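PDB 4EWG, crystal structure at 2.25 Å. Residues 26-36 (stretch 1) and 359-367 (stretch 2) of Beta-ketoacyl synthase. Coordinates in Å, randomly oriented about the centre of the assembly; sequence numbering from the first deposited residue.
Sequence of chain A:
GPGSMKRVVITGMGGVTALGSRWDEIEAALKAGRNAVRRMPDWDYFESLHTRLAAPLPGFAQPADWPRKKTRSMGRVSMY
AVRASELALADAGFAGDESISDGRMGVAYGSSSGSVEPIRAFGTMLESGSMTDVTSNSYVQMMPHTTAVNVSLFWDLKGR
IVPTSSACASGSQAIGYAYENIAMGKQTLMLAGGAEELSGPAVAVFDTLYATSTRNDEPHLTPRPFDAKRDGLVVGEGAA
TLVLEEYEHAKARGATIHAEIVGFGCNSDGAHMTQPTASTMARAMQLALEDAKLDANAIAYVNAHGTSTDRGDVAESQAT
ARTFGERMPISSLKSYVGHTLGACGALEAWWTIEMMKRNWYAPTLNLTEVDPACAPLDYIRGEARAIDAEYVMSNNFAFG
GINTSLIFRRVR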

# COMPACT_ATOMS: atom_id res chain seq x y z
N ILE A 26 26.33 -11.33 10.37
CA ILE A 26 25.22 -12.22 10.01
C ILE A 26 25.74 -13.55 9.47
O ILE A 26 25.26 -14.62 9.86
CB ILE A 26 24.28 -11.55 8.99
CG1 ILE A 26 23.58 -10.34 9.64
CG2 ILE A 26 23.25 -12.54 8.47
CD1 ILE A 26 23.05 -9.27 8.68
N GLU A 27 26.72 -13.50 8.57
CA GLU A 27 27.37 -14.72 8.06
C GLU A 27 27.87 -15.61 9.20
O GLU A 27 27.63 -16.82 9.20
CB GLU A 27 28.54 -14.39 7.11
CG GLU A 27 29.01 -15.59 6.26
CD GLU A 27 30.18 -15.26 5.37
OE1 GLU A 27 30.14 -14.24 4.66
OE2 GLU A 27 31.15 -16.05 5.36
N ALA A 28 28.54 -15.02 10.18
CA ALA A 28 29.07 -15.78 11.31
C ALA A 28 27.92 -16.47 12.07
O ALA A 28 28.02 -17.63 12.43
CB ALA A 28 29.88 -14.87 12.24
N ALA A 29 26.80 -15.76 12.24
CA ALA A 29 25.63 -16.34 12.89
C ALA A 29 25.04 -17.49 12.07
O ALA A 29 24.82 -18.57 12.58
CB ALA A 29 24.58 -15.29 13.16
N LEU A 30 24.79 -17.24 10.79
CA LEU A 30 24.31 -18.29 9.92
C LEU A 30 25.22 -19.51 10.08
O LEU A 30 24.76 -20.62 10.39
CB LEU A 30 24.27 -17.83 8.48
CG LEU A 30 23.23 -16.78 8.09
CD1 LEU A 30 23.44 -16.35 6.64
CD2 LEU A 30 21.81 -17.30 8.29
N LYS A 31 26.52 -19.29 9.94
CA LYS A 31 27.49 -20.39 10.05
C LYS A 31 27.41 -21.12 11.37
O LYS A 31 27.57 -22.32 11.40
CB LYS A 31 28.93 -19.90 9.85
CG LYS A 31 29.29 -19.80 8.40
CD LYS A 31 30.76 -19.61 8.14
CE LYS A 31 30.99 -19.64 6.63
NZ LYS A 31 32.14 -18.80 6.24
N ALA A 32 27.22 -20.39 12.46
CA ALA A 32 27.20 -20.98 13.78
C ALA A 32 25.94 -21.83 14.03
O ALA A 32 25.86 -22.53 15.05
CB ALA A 32 27.38 -19.90 14.86
N GLY A 33 24.97 -21.79 13.12
CA GLY A 33 23.84 -22.74 13.14
C GLY A 33 22.84 -22.71 14.30
O GLY A 33 22.12 -23.67 14.51
N ARG A 34 22.79 -21.62 15.07
CA ARG A 34 21.75 -21.45 16.09
C ARG A 34 20.75 -20.47 15.56
O ARG A 34 21.12 -19.50 14.94
CB ARG A 34 22.32 -20.93 17.39
N ASN A 35 19.47 -20.72 15.79
CA ASN A 35 18.47 -19.78 15.40
C ASN A 35 18.37 -18.64 16.41
O ASN A 35 19.03 -18.64 17.45
CB ASN A 35 17.11 -20.46 15.15
CG ASN A 35 16.43 -20.94 16.40
OD1 ASN A 35 16.71 -20.46 17.50
ND2 ASN A 35 15.51 -21.88 16.24
N ALA A 36 17.57 -17.63 16.07
CA ALA A 36 17.38 -16.47 16.94
C ALA A 36 16.04 -16.54 17.68
O ALA A 36 15.52 -15.52 18.09
CB ALA A 36 17.46 -15.19 16.13
N ASN A 359 29.04 -17.43 -3.30
CA ASN A 359 28.91 -18.86 -3.63
C ASN A 359 28.62 -19.77 -2.44
O ASN A 359 29.04 -20.96 -2.40
CB ASN A 359 30.19 -19.36 -4.34
CG ASN A 359 30.38 -18.73 -5.70
OD1 ASN A 359 29.45 -18.17 -6.28
ND2 ASN A 359 31.59 -18.81 -6.21
N TRP A 360 27.87 -19.24 -1.47
CA TRP A 360 27.69 -19.89 -0.18
C TRP A 360 26.26 -19.78 0.26
O TRP A 360 25.75 -18.67 0.46
CB TRP A 360 28.62 -19.24 0.81
CG TRP A 360 28.63 -19.85 2.16
CD1 TRP A 360 29.49 -20.84 2.65
CD2 TRP A 360 27.76 -19.50 3.28
NE1 TRP A 360 29.21 -21.13 3.96
CE2 TRP A 360 28.17 -20.35 4.40
CE3 TRP A 360 26.72 -18.59 3.47
CZ2 TRP A 360 27.54 -20.30 5.64
CZ3 TRP A 360 26.09 -18.54 4.73
CH2 TRP A 360 26.49 -19.37 5.78
N TYR A 361 25.59 -20.91 0.39
CA TYR A 361 24.15 -20.92 0.60
C TYR A 361 23.80 -21.67 1.88
O TYR A 361 24.00 -22.88 2.00
CB TYR A 361 23.44 -21.52 -0.63
CG TYR A 361 23.53 -20.64 -1.88
CD1 TYR A 361 24.69 -20.62 -2.64
CD2 TYR A 361 22.47 -19.84 -2.28
CE1 TYR A 361 24.80 -19.81 -3.77
CE2 TYR A 361 22.56 -19.04 -3.42
CZ TYR A 361 23.72 -19.03 -4.16
OH TYR A 361 23.84 -18.24 -5.29
N ALA A 362 23.26 -20.92 2.83
CA ALA A 362 22.93 -21.46 4.15
C ALA A 362 21.89 -22.60 4.07
O ALA A 362 20.97 -22.57 3.25
CB ALA A 362 22.43 -20.35 5.08
N PRO A 363 22.04 -23.59 4.92
CA PRO A 363 21.05 -24.65 4.93
C PRO A 363 19.82 -24.20 5.70
O PRO A 363 19.91 -23.25 6.49
CB PRO A 363 21.76 -25.74 5.73
CG PRO A 363 22.55 -24.99 6.74
CD PRO A 363 23.00 -23.73 6.03
N THR A 364 18.71 -24.87 5.50
CA THR A 364 17.57 -24.70 6.41
C THR A 364 17.91 -25.37 7.75
O THR A 364 18.13 -26.57 7.83
CB THR A 364 16.27 -25.29 5.83
OG1 THR A 364 15.97 -24.64 4.60
CG2 THR A 364 15.10 -25.10 6.79
N LEU A 365 17.98 -24.54 8.79
CA LEU A 365 18.20 -24.99 10.18
C LEU A 365 17.03 -25.85 10.64
O LEU A 365 15.88 -25.64 10.21
CB LEU A 365 18.31 -23.78 11.10
CG LEU A 365 19.57 -23.62 11.93
CD1 LEU A 365 20.83 -23.52 11.05
CD2 LEU A 365 19.44 -22.42 12.85
N ASN A 366 17.34 -26.84 11.48
CA ASN A 366 16.34 -27.75 12.07
C ASN A 366 15.50 -28.53 11.03
O ASN A 366 14.32 -28.84 11.26
CB ASN A 366 15.44 -27.00 13.06
CG ASN A 366 16.13 -26.70 14.39
OD1 ASN A 366 16.67 -27.60 15.04
ND2 ASN A 366 16.09 -25.47 14.81
N LEU A 367 16.12 -28.86 9.89
CA LEU A 367 15.53 -29.74 8.88
C LEU A 367 16.31 -31.06 8.87
O LEU A 367 17.36 -31.15 8.25
CB LEU A 367 15.57 -29.08 7.48
CG LEU A 367 15.03 -29.89 6.28
CD1 LEU A 367 13.58 -30.36 6.46
CD2 LEU A 367 15.14 -29.09 4.99
O HOH W 1 14.79 -22.96 13.79

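Not one direct hydrogen bond joins these two stretches, which lie more than 300 residues apart in sequence, among the atoms modelled; the contact rests on carbon packing, one cation-pi interaction and a single bridging water. It illustrates a general principle: the end of a helix can be held against a distant segment of the chain by apolar and aromatic surface, while the helix backbone bonds within itself, as K31 N does to E27 O at 2.8 Å.

The helix that carries E27, L30 and K31 runs past W360 and A362, with the CA atoms of L30 and A362 6.7 Å apart. W360 buries more area here than any other residue. Its indole meets three helix residues. E27 CG lies over one ring face, 4.4 Å from W360 CZ3, and L30 CB approaches the edge at 3.8 Å from W360 CH2. The aliphatic part of K31 packs tightly as well, K31 CG lying 3.3 Å from W360 CZ2. Its ammonium group then serves two partners: K31 NZ sits 4.8 Å from the centroid of the W360 five-membered ring, an off-centre cation-pi contact, and forms a salt bridge with E27 OE2 at 3.1 Å. One helical turn separates E27 from K31, so the charge pair is assembled within the helix beside the indole. Two residues beyond W360, A362 CB meets L30 CD1 at 4.4 Å.

At G33 the chain leaves the helix with positive phi, a conformation that favours glycine. Here L365 takes over: its CD2 lies 3.4 Å from G33 O and 3.4 Å from N35 N, so a methyl group packs against the backbone where the helix has ended. L365 and N366 occupy the middle of a type II turn from T364 to L367. The amides of N35 and N366 meet through water 1, which accepts from N35 ND2 at 2.8 Å and from N366 ND2 at 3.0 Å, linking two donors that could not bond each other.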